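PDB 4WQQ: lectin CEL-I, N-acetyl-D-galactosamine-specific C-type from Cucumaria echinata, which naturally binds N-acetylgalactosamine and galactose through calcium and, in this engineered form, holds mannose at a calcium site. Local coordinates for residues F18-T23 against G64-A69; H30-Y35 against A132-K137; G75-Y80 against E110-F115; V93-W98 against G121-N126. The protein carries 3 engineered substitutions. One frame throughout, in Å; residues are numbered along the deposited sequence.

Interaction 1: F18-T23 against G64-A69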
# COMPACT_ATOMS: atom_id res chain seq x y z
N PHE A 18 7.07 6.19 -12.28
CA PHE A 18 8.12 6.62 -13.12
C PHE A 18 8.78 7.90 -12.65
O PHE A 18 8.09 8.86 -12.28
CB PHE A 18 7.55 6.83 -14.53
CG PHE A 18 8.54 7.45 -15.48
CD1 PHE A 18 9.70 6.76 -15.81
CD2 PHE A 18 8.35 8.75 -15.99
CE1 PHE A 18 10.66 7.29 -16.63
CE2 PHE A 18 9.31 9.29 -16.84
CZ PHE A 18 10.47 8.61 -17.14
N PHE A 19 10.12 7.87 -12.63
CA PHE A 19 10.96 8.98 -12.31
C PHE A 19 11.74 9.45 -13.52
O PHE A 19 12.63 8.81 -14.05
CB PHE A 19 11.92 8.61 -11.19
CG PHE A 19 11.22 8.41 -9.89
CD1 PHE A 19 10.93 9.47 -9.05
CD2 PHE A 19 10.77 7.15 -9.53
CE1 PHE A 19 10.26 9.29 -7.85
CE2 PHE A 19 10.09 6.99 -8.35
CZ PHE A 19 9.84 8.05 -7.52
N ASN A 20 11.39 10.65 -13.95
CA ASN A 20 11.93 11.23 -15.18
C ASN A 20 13.22 11.98 -14.91
O ASN A 20 13.33 13.17 -15.14
CB ASN A 20 10.87 12.10 -15.82
CG ASN A 20 11.18 12.41 -17.27
OD1 ASN A 20 12.04 11.82 -17.88
ND2 ASN A 20 10.43 13.32 -17.83
N THR A 21 14.19 11.23 -14.41
CA THR A 21 15.49 11.73 -13.97
C THR A 21 16.51 10.79 -14.44
O THR A 21 16.46 9.55 -14.17
CB THR A 21 15.51 11.84 -12.41
OG1 THR A 21 14.58 12.86 -11.98
CG2 THR A 21 16.90 12.20 -11.87
N LEU A 22 17.47 11.32 -15.17
CA LEU A 22 18.57 10.52 -15.62
C LEU A 22 19.52 10.18 -14.46
O LEU A 22 19.99 11.07 -13.70
CB LEU A 22 19.34 11.32 -16.69
CG LEU A 22 19.33 11.08 -18.20
CD1 LEU A 22 20.68 11.59 -18.74
CD2 LEU A 22 19.20 9.65 -18.63
N THR A 23 19.87 8.90 -14.30
CA THR A 23 20.76 8.47 -13.26
C THR A 23 21.40 7.09 -13.64
O THR A 23 21.06 6.47 -14.64
CB THR A 23 20.09 8.49 -11.82
OG1 THR A 23 21.10 8.45 -10.82
CG2 THR A 23 19.13 7.29 -11.61
N GLY A 64 4.50 7.81 -22.22
CA GLY A 64 3.49 8.88 -22.06
C GLY A 64 3.98 10.08 -21.30
O GLY A 64 3.49 11.22 -21.47
N ILE A 65 5.01 9.89 -20.47
CA ILE A 65 5.58 10.98 -19.77
C ILE A 65 6.88 11.51 -20.39
O ILE A 65 7.16 12.72 -20.36
CB ILE A 65 5.79 10.53 -18.30
CG1 ILE A 65 4.38 10.34 -17.71
CG2 ILE A 65 6.51 11.62 -17.50
CD1 ILE A 65 4.38 9.45 -16.52
N ASP A 66 7.71 10.60 -20.88
CA ASP A 66 9.03 10.93 -21.39
C ASP A 66 9.07 10.68 -22.90
O ASP A 66 8.96 9.54 -23.39
CB ASP A 66 10.06 10.06 -20.67
CG ASP A 66 11.49 10.24 -21.15
OD1 ASP A 66 11.84 11.26 -21.84
OD2 ASP A 66 12.34 9.36 -20.80
N SER A 67 9.20 11.77 -23.65
CA SER A 67 9.32 11.62 -25.09
C SER A 67 10.74 11.61 -25.60
O SER A 67 10.96 11.57 -26.81
CB SER A 67 8.51 12.75 -25.76
OG SER A 67 9.05 13.99 -25.45
N GLN A 68 11.74 11.65 -24.71
CA GLN A 68 13.11 11.79 -25.16
C GLN A 68 13.67 10.44 -25.62
O GLN A 68 13.28 9.43 -25.07
CB GLN A 68 14.00 12.38 -24.07
CG GLN A 68 13.65 13.76 -23.59
CD GLN A 68 14.51 14.18 -22.43
OE1 GLN A 68 14.97 13.33 -21.61
NE2 GLN A 68 14.73 15.52 -22.31
N ALA A 69 14.57 10.43 -26.59
CA ALA A 69 15.26 9.18 -26.99
C ALA A 69 16.21 8.79 -25.82
O ALA A 69 16.84 9.61 -25.21
CB ALA A 69 16.01 9.35 -28.26
O HOH W 1 11.39 13.85 -20.78

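Interaction 2: H30-Y35 against A132-K137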
# COMPACT_ATOMS: atom_id res chain seq x y z
N HIS A 30 18.90 2.19 -5.63
CA HIS A 30 18.83 2.87 -4.33
C HIS A 30 17.58 3.73 -4.15
O HIS A 30 16.91 3.61 -3.13
CB HIS A 30 20.12 3.72 -4.14
CG HIS A 30 20.06 4.66 -2.98
ND1 HIS A 30 20.38 4.28 -1.69
CD2 HIS A 30 19.68 5.96 -2.91
CE1 HIS A 30 20.21 5.32 -0.87
NE2 HIS A 30 19.77 6.33 -1.59
N GLU A 31 17.25 4.59 -5.12
CA GLU A 31 16.14 5.46 -5.00
C GLU A 31 14.85 4.67 -4.91
O GLU A 31 14.02 4.93 -4.05
CB GLU A 31 16.05 6.39 -6.22
CG GLU A 31 17.03 7.55 -6.17
CD GLU A 31 16.79 8.47 -5.00
OE1 GLU A 31 17.79 8.98 -4.46
OE2 GLU A 31 15.62 8.69 -4.62
N CYS A 32 14.67 3.67 -5.76
CA CYS A 32 13.44 2.86 -5.64
C CYS A 32 13.27 2.17 -4.29
O CYS A 32 12.21 2.18 -3.70
CB CYS A 32 13.31 1.75 -6.74
SG CYS A 32 13.01 2.42 -8.40
N VAL A 33 14.34 1.55 -3.80
CA VAL A 33 14.25 0.78 -2.59
C VAL A 33 13.94 1.70 -1.39
O VAL A 33 13.30 1.28 -0.41
CB VAL A 33 15.52 -0.07 -2.41
CG1 VAL A 33 15.53 -0.73 -1.04
CG2 VAL A 33 15.55 -1.17 -3.45
N SER A 34 14.42 2.93 -1.46
CA SER A 34 14.18 3.92 -0.41
C SER A 34 12.73 4.12 -0.02
O SER A 34 12.48 4.47 1.14
CB SER A 34 14.85 5.25 -0.76
OG SER A 34 14.08 5.99 -1.71
N TYR A 35 11.76 3.84 -0.91
CA TYR A 35 10.31 4.00 -0.60
C TYR A 35 9.74 2.83 0.19
O TYR A 35 8.60 2.89 0.60
CB TYR A 35 9.54 4.17 -1.90
CG TYR A 35 9.88 5.43 -2.60
CD1 TYR A 35 9.23 6.62 -2.27
CD2 TYR A 35 10.80 5.43 -3.64
CE1 TYR A 35 9.58 7.82 -2.90
CE2 TYR A 35 11.17 6.64 -4.30
CZ TYR A 35 10.53 7.81 -3.94
OH TYR A 35 10.87 8.98 -4.57
N ALA A 132 20.13 6.50 -17.40
CA ALA A 132 18.83 6.26 -17.92
C ALA A 132 17.81 6.76 -16.94
O ALA A 132 18.16 7.06 -15.80
CB ALA A 132 18.57 4.78 -18.23
N LYS A 133 16.54 6.81 -17.41
CA LYS A 133 15.39 7.13 -16.56
C LYS A 133 15.10 5.86 -15.72
O LYS A 133 15.76 4.85 -15.96
CB LYS A 133 14.20 7.57 -17.38
CG LYS A 133 14.54 8.65 -18.38
CD LYS A 133 15.03 9.94 -17.76
CE LYS A 133 15.39 10.98 -18.89
NZ LYS A 133 14.19 11.35 -19.69
N TYR A 134 14.17 5.90 -14.78
CA TYR A 134 13.87 4.67 -14.04
C TYR A 134 12.42 4.59 -13.60
O TYR A 134 11.72 5.55 -13.54
CB TYR A 134 14.86 4.45 -12.89
CG TYR A 134 14.80 5.47 -11.80
CD1 TYR A 134 15.46 6.67 -11.90
CD2 TYR A 134 14.11 5.19 -10.58
CE1 TYR A 134 15.42 7.57 -10.87
CE2 TYR A 134 14.05 6.08 -9.57
CZ TYR A 134 14.69 7.28 -9.69
OH TYR A 134 14.69 8.24 -8.67
N MET A 135 12.04 3.37 -13.32
CA MET A 135 10.69 3.08 -12.89
C MET A 135 10.75 2.17 -11.64
O MET A 135 11.45 1.14 -11.64
CB MET A 135 10.07 2.28 -14.01
CG MET A 135 8.73 1.66 -13.77
SD MET A 135 7.40 2.73 -14.24
CE MET A 135 7.65 3.23 -16.00
N CYS A 136 9.95 2.50 -10.65
CA CYS A 136 9.83 1.66 -9.48
C CYS A 136 8.50 0.92 -9.45
O CYS A 136 7.54 1.30 -10.14
CB CYS A 136 9.94 2.49 -8.21
SG CYS A 136 11.38 3.62 -8.19
N LYS A 137 8.46 -0.12 -8.65
CA LYS A 137 7.28 -1.01 -8.56
C LYS A 137 7.17 -1.35 -7.11
O LYS A 137 8.17 -1.68 -6.48
CB LYS A 137 7.55 -2.25 -9.40
CG LYS A 137 6.58 -3.39 -9.36
CD LYS A 137 7.00 -4.47 -10.40
CE LYS A 137 6.27 -5.78 -10.14
NZ LYS A 137 6.51 -6.83 -11.15
O HOH W 2 13.18 8.89 -6.35

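Interaction 3: G75-Y80 against E110-F115. With CA (calcium ion), chain E; CA (calcium ion), chain F; CA (calcium ion), chain G; MAN (alpha-D-mannopyranose), chain H.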
# COMPACT_ATOMS: atom_id res chain seq x y z
N GLY A 75 14.90 -3.65 -13.09
CA GLY A 75 15.61 -4.33 -12.02
C GLY A 75 16.41 -5.57 -12.38
O GLY A 75 16.64 -6.40 -11.54
N LEU A 76 16.92 -5.63 -13.60
CA LEU A 76 17.54 -6.84 -14.15
C LEU A 76 19.03 -6.65 -14.19
O LEU A 76 19.52 -5.61 -14.65
CB LEU A 76 17.02 -7.12 -15.59
CG LEU A 76 17.29 -8.49 -16.21
CD1 LEU A 76 16.45 -9.54 -15.59
CD2 LEU A 76 17.06 -8.46 -17.69
N TYR A 77 19.76 -7.61 -13.62
CA TYR A 77 21.22 -7.47 -13.65
C TYR A 77 21.95 -8.80 -13.57
O TYR A 77 21.41 -9.81 -13.06
CB TYR A 77 21.66 -6.50 -12.53
CG TYR A 77 21.64 -6.96 -11.06
CD1 TYR A 77 20.58 -7.59 -10.47
CD2 TYR A 77 22.75 -6.69 -10.25
CE1 TYR A 77 20.61 -7.99 -9.12
CE2 TYR A 77 22.77 -7.05 -8.89
CZ TYR A 77 21.70 -7.69 -8.34
OH TYR A 77 21.73 -8.07 -7.05
N ASP A 78 23.22 -8.81 -14.05
CA ASP A 78 24.02 -10.04 -13.98
C ASP A 78 25.41 -9.84 -13.37
O ASP A 78 26.40 -10.47 -13.77
CB ASP A 78 24.11 -10.70 -15.35
CG ASP A 78 25.08 -9.97 -16.33
OD1 ASP A 78 25.25 -8.77 -16.27
OD2 ASP A 78 25.63 -10.62 -17.22
N LYS A 79 25.49 -8.92 -12.41
CA LYS A 79 26.65 -8.67 -11.61
C LYS A 79 27.20 -9.93 -10.95
O LYS A 79 28.39 -10.14 -10.96
CB LYS A 79 26.35 -7.64 -10.49
CG LYS A 79 27.53 -7.35 -9.63
CD LYS A 79 27.30 -6.31 -8.54
CE LYS A 79 28.49 -6.42 -7.57
NZ LYS A 79 28.67 -5.15 -6.84
N TYR A 80 26.35 -10.75 -10.35
CA TYR A 80 26.83 -11.89 -9.55
C TYR A 80 27.20 -13.09 -10.39
O TYR A 80 28.18 -13.83 -10.05
CB TYR A 80 25.81 -12.23 -8.44
CG TYR A 80 25.95 -11.16 -7.36
CD1 TYR A 80 27.07 -11.15 -6.53
CD2 TYR A 80 25.05 -10.11 -7.27
CE1 TYR A 80 27.28 -10.13 -5.63
CE2 TYR A 80 25.25 -9.07 -6.37
CZ TYR A 80 26.36 -9.06 -5.59
OH TYR A 80 26.55 -8.05 -4.69
N GLU A 110 28.85 -4.87 -19.23
CA GLU A 110 27.47 -4.46 -19.21
C GLU A 110 26.70 -5.45 -18.39
O GLU A 110 26.38 -6.58 -18.84
CB GLU A 110 26.89 -4.30 -20.62
CG GLU A 110 27.52 -3.19 -21.45
CD GLU A 110 26.72 -2.89 -22.71
OE1 GLU A 110 26.26 -3.89 -23.36
OE2 GLU A 110 26.57 -1.70 -23.10
N ASP A 111 26.31 -5.00 -17.19
CA ASP A 111 25.62 -5.85 -16.28
C ASP A 111 24.17 -5.41 -15.89
O ASP A 111 23.58 -5.98 -15.01
CB ASP A 111 26.46 -6.09 -15.02
CG ASP A 111 27.76 -6.95 -15.28
OD1 ASP A 111 28.01 -7.49 -16.42
OD2 ASP A 111 28.53 -7.08 -14.29
N TYR A 112 23.63 -4.39 -16.53
CA TYR A 112 22.44 -3.68 -16.03
C TYR A 112 21.40 -3.55 -17.11
O TYR A 112 21.67 -2.98 -18.18
CB TYR A 112 22.83 -2.32 -15.36
CG TYR A 112 23.84 -2.56 -14.33
CD1 TYR A 112 23.47 -3.15 -13.11
CD2 TYR A 112 25.21 -2.40 -14.62
CE1 TYR A 112 24.41 -3.50 -12.17
CE2 TYR A 112 26.16 -2.76 -13.67
CZ TYR A 112 25.76 -3.28 -12.46
OH TYR A 112 26.75 -3.64 -11.52
N GLY A 113 20.21 -4.07 -16.85
CA GLY A 113 19.14 -4.11 -17.83
C GLY A 113 18.30 -2.84 -17.95
O GLY A 113 18.15 -2.10 -16.98
N GLN A 114 17.81 -2.53 -19.15
CA GLN A 114 17.04 -1.34 -19.41
C GLN A 114 16.14 -1.58 -20.65
O GLN A 114 16.50 -2.35 -21.54
CB GLN A 114 17.97 -0.11 -19.66
CG GLN A 114 18.93 -0.29 -20.83
CD GLN A 114 19.94 0.81 -21.08
OE1 GLN A 114 20.54 0.78 -22.13
NE2 GLN A 114 20.21 1.71 -20.13
N PHE A 115 14.99 -0.92 -20.69
CA PHE A 115 14.23 -0.79 -21.96
C PHE A 115 14.90 0.21 -22.90
O PHE A 115 15.33 1.31 -22.51
CB PHE A 115 12.82 -0.22 -21.70
CG PHE A 115 11.84 -1.14 -21.01
CD1 PHE A 115 12.17 -2.34 -20.44
CD2 PHE A 115 10.52 -0.73 -20.93
CE1 PHE A 115 11.23 -3.11 -19.79
CE2 PHE A 115 9.56 -1.52 -20.35
CZ PHE A 115 9.90 -2.70 -19.77
CA CA E . 26.95 -8.76 -18.15
CA CA F . 24.18 -4.16 -24.58
CA CA G . 29.95 -8.66 -15.58
C1 MAN H . 25.03 -0.04 -28.59
C2 MAN H . 24.80 -1.51 -28.45
C3 MAN H . 24.28 -1.90 -27.08
C4 MAN H . 25.12 -1.20 -26.02
C5 MAN H . 24.93 0.32 -26.23
C6 MAN H . 25.60 1.23 -25.23
O1 MAN H . 23.73 0.47 -28.72
O2 MAN H . 26.08 -2.06 -28.61
O3 MAN H . 24.44 -3.31 -26.96
O4 MAN H . 24.63 -1.65 -24.77
O5 MAN H . 25.68 0.60 -27.48
O6 MAN H . 26.90 0.69 -25.27
O HOH W 3 29.14 -10.18 -14.07
O HOH W 4 25.61 -9.02 -20.06
O HOH W 5 30.78 -7.97 -17.79

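Interaction 4: V93-W98 against G121-N126. With CA (calcium ion), chain F; MAN (alpha-D-mannopyranose), chain H.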
# COMPACT_ATOMS: atom_id res chain seq x y z
N VAL A 93 13.24 -14.83 -13.18
CA VAL A 93 13.18 -14.36 -14.55
C VAL A 93 12.46 -15.44 -15.35
O VAL A 93 12.89 -16.58 -15.40
CB VAL A 93 14.57 -14.07 -15.13
CG1 VAL A 93 14.48 -13.54 -16.54
CG2 VAL A 93 15.27 -13.08 -14.23
N GLY A 94 11.28 -15.14 -15.81
CA GLY A 94 10.60 -16.03 -16.78
C GLY A 94 10.59 -15.32 -18.09
O GLY A 94 11.35 -15.63 -19.07
N TYR A 95 9.74 -14.31 -18.15
CA TYR A 95 9.57 -13.54 -19.33
C TYR A 95 10.86 -12.78 -19.67
O TYR A 95 11.50 -12.23 -18.79
CB TYR A 95 8.42 -12.54 -19.15
CG TYR A 95 8.20 -11.57 -20.21
CD1 TYR A 95 7.45 -11.87 -21.34
CD2 TYR A 95 8.74 -10.26 -20.13
CE1 TYR A 95 7.24 -10.96 -22.31
CE2 TYR A 95 8.51 -9.34 -21.13
CZ TYR A 95 7.77 -9.70 -22.24
OH TYR A 95 7.52 -8.79 -23.23
N THR A 96 11.22 -12.77 -20.94
CA THR A 96 12.30 -11.88 -21.44
C THR A 96 11.92 -11.19 -22.75
O THR A 96 11.11 -11.71 -23.53
CB THR A 96 13.67 -12.62 -21.54
OG1 THR A 96 13.65 -13.53 -22.66
CG2 THR A 96 14.08 -13.29 -20.25
N LYS A 97 12.42 -9.97 -23.01
CA LYS A 97 12.22 -9.33 -24.27
C LYS A 97 13.49 -8.64 -24.72
O LYS A 97 13.47 -7.46 -25.04
CB LYS A 97 11.06 -8.32 -24.16
CG LYS A 97 10.40 -7.91 -25.47
CD LYS A 97 9.52 -6.65 -25.39
CE LYS A 97 9.34 -6.02 -26.74
NZ LYS A 97 8.68 -6.94 -27.68
N TRP A 98 14.57 -9.40 -24.84
CA TRP A 98 15.87 -8.85 -25.34
C TRP A 98 15.79 -8.33 -26.73
O TRP A 98 15.22 -8.99 -27.60
CB TRP A 98 16.92 -9.94 -25.24
CG TRP A 98 17.26 -10.30 -23.83
CD1 TRP A 98 17.02 -11.48 -23.21
CD2 TRP A 98 17.96 -9.48 -22.89
NE1 TRP A 98 17.49 -11.43 -21.92
CE2 TRP A 98 18.06 -10.21 -21.70
CE3 TRP A 98 18.47 -8.15 -22.93
CZ2 TRP A 98 18.71 -9.71 -20.57
CZ3 TRP A 98 19.09 -7.66 -21.86
CH2 TRP A 98 19.21 -8.44 -20.66
N GLY A 121 9.87 -1.44 -26.17
CA GLY A 121 10.72 -1.50 -24.95
C GLY A 121 11.66 -2.65 -24.88
O GLY A 121 12.09 -3.07 -23.78
N ALA A 122 12.02 -3.21 -26.03
CA ALA A 122 12.93 -4.36 -26.00
C ALA A 122 14.23 -3.97 -25.21
O ALA A 122 14.71 -2.86 -25.26
CB ALA A 122 13.31 -4.80 -27.41
N TRP A 123 14.73 -4.97 -24.47
CA TRP A 123 15.73 -4.81 -23.46
C TRP A 123 17.15 -4.80 -24.03
O TRP A 123 17.47 -5.49 -25.00
CB TRP A 123 15.64 -5.94 -22.45
CG TRP A 123 14.30 -6.20 -21.83
CD1 TRP A 123 13.17 -5.49 -21.98
CD2 TRP A 123 13.99 -7.29 -20.98
NE1 TRP A 123 12.17 -6.02 -21.22
CE2 TRP A 123 12.65 -7.14 -20.61
CE3 TRP A 123 14.71 -8.35 -20.49
CZ2 TRP A 123 12.04 -8.02 -19.76
CZ3 TRP A 123 14.12 -9.23 -19.64
CH2 TRP A 123 12.79 -9.05 -19.27
N ASN A 124 18.00 -3.98 -23.38
CA ASN A 124 19.42 -3.94 -23.58
C ASN A 124 20.13 -4.04 -22.20
O ASN A 124 19.58 -3.59 -21.18
CB ASN A 124 19.77 -2.63 -24.20
CG ASN A 124 21.25 -2.46 -24.40
OD1 ASN A 124 21.95 -3.35 -24.85
ND2 ASN A 124 21.74 -1.29 -24.00
N ASP A 125 21.31 -4.65 -22.19
CA ASP A 125 22.23 -4.54 -21.09
C ASP A 125 23.17 -3.34 -21.30
O ASP A 125 23.66 -3.08 -22.42
CB ASP A 125 22.99 -5.85 -20.82
CG ASP A 125 23.84 -6.32 -22.03
OD1 ASP A 125 23.63 -5.91 -23.20
OD2 ASP A 125 24.69 -7.17 -21.79
N ASN A 126 23.45 -2.65 -20.20
CA ASN A 126 24.31 -1.50 -20.29
C ASN A 126 25.24 -1.47 -19.05
O ASN A 126 25.14 -2.31 -18.14
CB ASN A 126 23.47 -0.23 -20.50
CG ASN A 126 24.16 0.82 -21.40
OD1 ASN A 126 25.39 1.00 -21.34
ND2 ASN A 126 23.37 1.54 -22.21
CA CA F . 24.18 -4.16 -24.58
C1 MAN H . 25.03 -0.04 -28.59
C2 MAN H . 24.80 -1.51 -28.45
C3 MAN H . 24.28 -1.90 -27.08
C4 MAN H . 25.12 -1.20 -26.02
C5 MAN H . 24.93 0.32 -26.23
C6 MAN H . 25.60 1.23 -25.23
O1 MAN H . 23.73 0.47 -28.72
O2 MAN H . 26.08 -2.06 -28.61
O3 MAN H . 24.44 -3.31 -26.96
O4 MAN H . 24.63 -1.65 -24.77
O5 MAN H . 25.68 0.60 -27.48
O6 MAN H . 26.90 0.69 -25.27

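Interaction 1: F18-T23 against G64-A69
Phe18 and Asn20 of strand 14-23 meet Ile65 and Asp66, where helix 52-65 runs out into a loop. The contact is small and mixed, apolar at Phe18 and polar at Asn20. It ties strand 14-23 of the sheet to the C-terminal end of helix 52-65 in the C-type lectin domain. CG of Phe18 is anti to the backbone N (chi1 173°), and the ring lies beside the helix end. Ile65 CG2 comes to the ring edge, 3.7 Å from Phe18 CE2. The two side chains slide past each other in opposite directions. Asp66 CB approaches the same ring obliquely, 3.8 Å from Phe18 CZ.

Further along the strand, Asn20 OD1 lies 3.7 Å from Asp66 CG. Two oxygen acceptors come near each other here, and Lys133 serves both: its NZ hydrogen-bonds to Asn20 OD1 and forms a salt bridge with Asp66 OD2. A water also joins the two residues. It accepts from Asn20 ND2 at 3.1 Å and donates to Asp66 OD1 at 2.8 Å. Asp66 OD1 in addition takes the backbone N of Gln68 at 2.9 Å, from above the carboxylate plane, which makes an Asx turn. Trp62 NE1 donates to Asp66 OD2. Both carboxylate oxygens are thus held, and the ammonium group of Lys133 probably favours the ionised form of Asp66.

Interaction 2: H30-Y35 against A132-K137
Helix 30-34 and strand 132-137 run in roughly the same direction, 27° apart with axes 8.4 Å from each other, and come nearest at Cys32 and Cys136. A disulfide joins them there, Cys32 SG to Cys136 SG at 2.0 Å. Its left-handed chi3 of -81° is close to the relaxed value for a disulfide. Cys32 SG also sits at the edge of the Tyr134 ring, 3.7 Å from Tyr134 CD2.

Tyr134 CG stands between its backbone N and carbonyl carbon (chi1 65°). The hydroxyl end of the ring reaches Glu31, with Tyr134 OH 3.4 Å from Glu31 CB. The chain of Glu31 then bends at chi2, and its carboxylate shares a water with two tyrosines. That water donates to Glu31 OE2 at 3.0 Å. It is also hydrogen-bonded to Tyr134 OH at 2.8 Å and to Tyr35 OH at 2.9 Å.

Cys32-Cys136 is the C-type lectin disulfide that fastens the first helix to the last long strand. Leu46 of strand 42-46 packs on Cys32 and Tyr134. Phe19 of strand 14-23 packs on Cys136, and its ring meets that of Tyr134, the planes about 15° apart. Beyond the helix, Tyr35 O accepts from Thr39 OG1 of the second subunit.

Interaction 3: G75-Y80 against E110-F115
Tyr77 and Tyr112 form an antiparallel non-hydrogen-bonded pair, with a backbone bond on each side of it. Gly113 N donates to Leu76 O at 2.8 Å, and Asp78 N donates to Asp111 O at 3.0 Å. Asp111 O also receives a CA-H...O contact from Tyr77 CA. Asp111 and Tyr112 both face Asn126 of the next strand, a classic beta bulge.

Apolar contact is modest. Tyr77 CB packs obliquely on the Tyr112 ring, 3.9 Å from Tyr112 CD1. Lys79, stretched out, passes Tyr112 OH with its CD.

This strand pair carries the calcium-binding end of the C-type lectin fold, and metal bonds make up the rest. Asp78 grips one calcium with both oxygens, OD1 and OD2 each at 2.5 Å. Asp111 OD1 reaches the same ion at 2.4 Å, its carboxylate turned 86° from that of Asp78. Glu110 O also binds there, and Glu82 and Asn105 complete the protein ligands. Asp111 OD1 bridges to a second calcium, which Asp111 OD2 binds as well. Gly83 N donates to Asp78 OD2. The Glu110 side chain points elsewhere: its OE1 binds the mannose calcium at 2.4 Å, its OE2 accepts from mannose O6 at 3.2 Å, and His106 is a further polar partner.

Interaction 4: V93-W98 against G121-N126
Trp123 lies against residues Tyr95 to Trp98, and its backbone N donates to Lys97 O at 2.8 Å in a nearly straight bond. From there its side chain can be followed outward. CB touches the neighbouring indole, 3.6 Å from Trp98 CE3. CG is anti to the carbonyl carbon (chi1 -52°) and lies 3.5 Å from Lys97 O. Lys97 CB stands 4.0 Å from the centroid of the Trp123 five-membered ring, 17° off the normal, a CH-pi contact. Lys97 N lies over the centre of the indole on one face and has no hydrogen-bond partner in the model. Trp123 NE1 donates to Gln55 of helix 52-65.

CE3 points at the face of Trp98. The pair is edge-to-face, with the Trp98 five-membered and Trp123 six-membered ring centroids 5.5 Å apart and the planes at 79°. CZ3 meets Thr96. At the far rim Trp123 CZ2 lies 4.0 Å from Tyr95 CE2, and Trp123 CH2 lies 3.5 Å from Tyr95 O.

The strand that carries the packed indole goes on to supply calcium ligands. Asn124 OD1, Asp125 O and Asp125 OD1 bind the mannose calcium. Asn124 ND2 donates to mannose O4 at 3.0 Å. Asp125 OD2 accepts from the backbone N of Asn105. The engineered Glu102 and Asn104 bind the same ion. The Trp-Asn-Asp run is the WND motif of C-type lectin sugar sites.

In the fold
All four contacts lie in one C-type lectin domain and reach the same curled sheet. Interactions 1 and 2 alternate along the chain, with centres 13 Å apart. They share neighbouring strands 14-23 and 132-140, and Lys133 links them. Interactions 3 and 4 also alternate, with centres about 9 Å apart. They share the pairing of strands 112-116 and 123-126, one calcium and the mannose. Both are nested inside the long loop closed by interaction 2, so in sequence the sugar-binding part lies between the two cysteines of its disulfide. Interactions 2 and 4 are about 18 Å apart, centre to centre, on opposite sides of the chain's centre. The domain thus separates a disulfide-tied base from a calcium and sugar end.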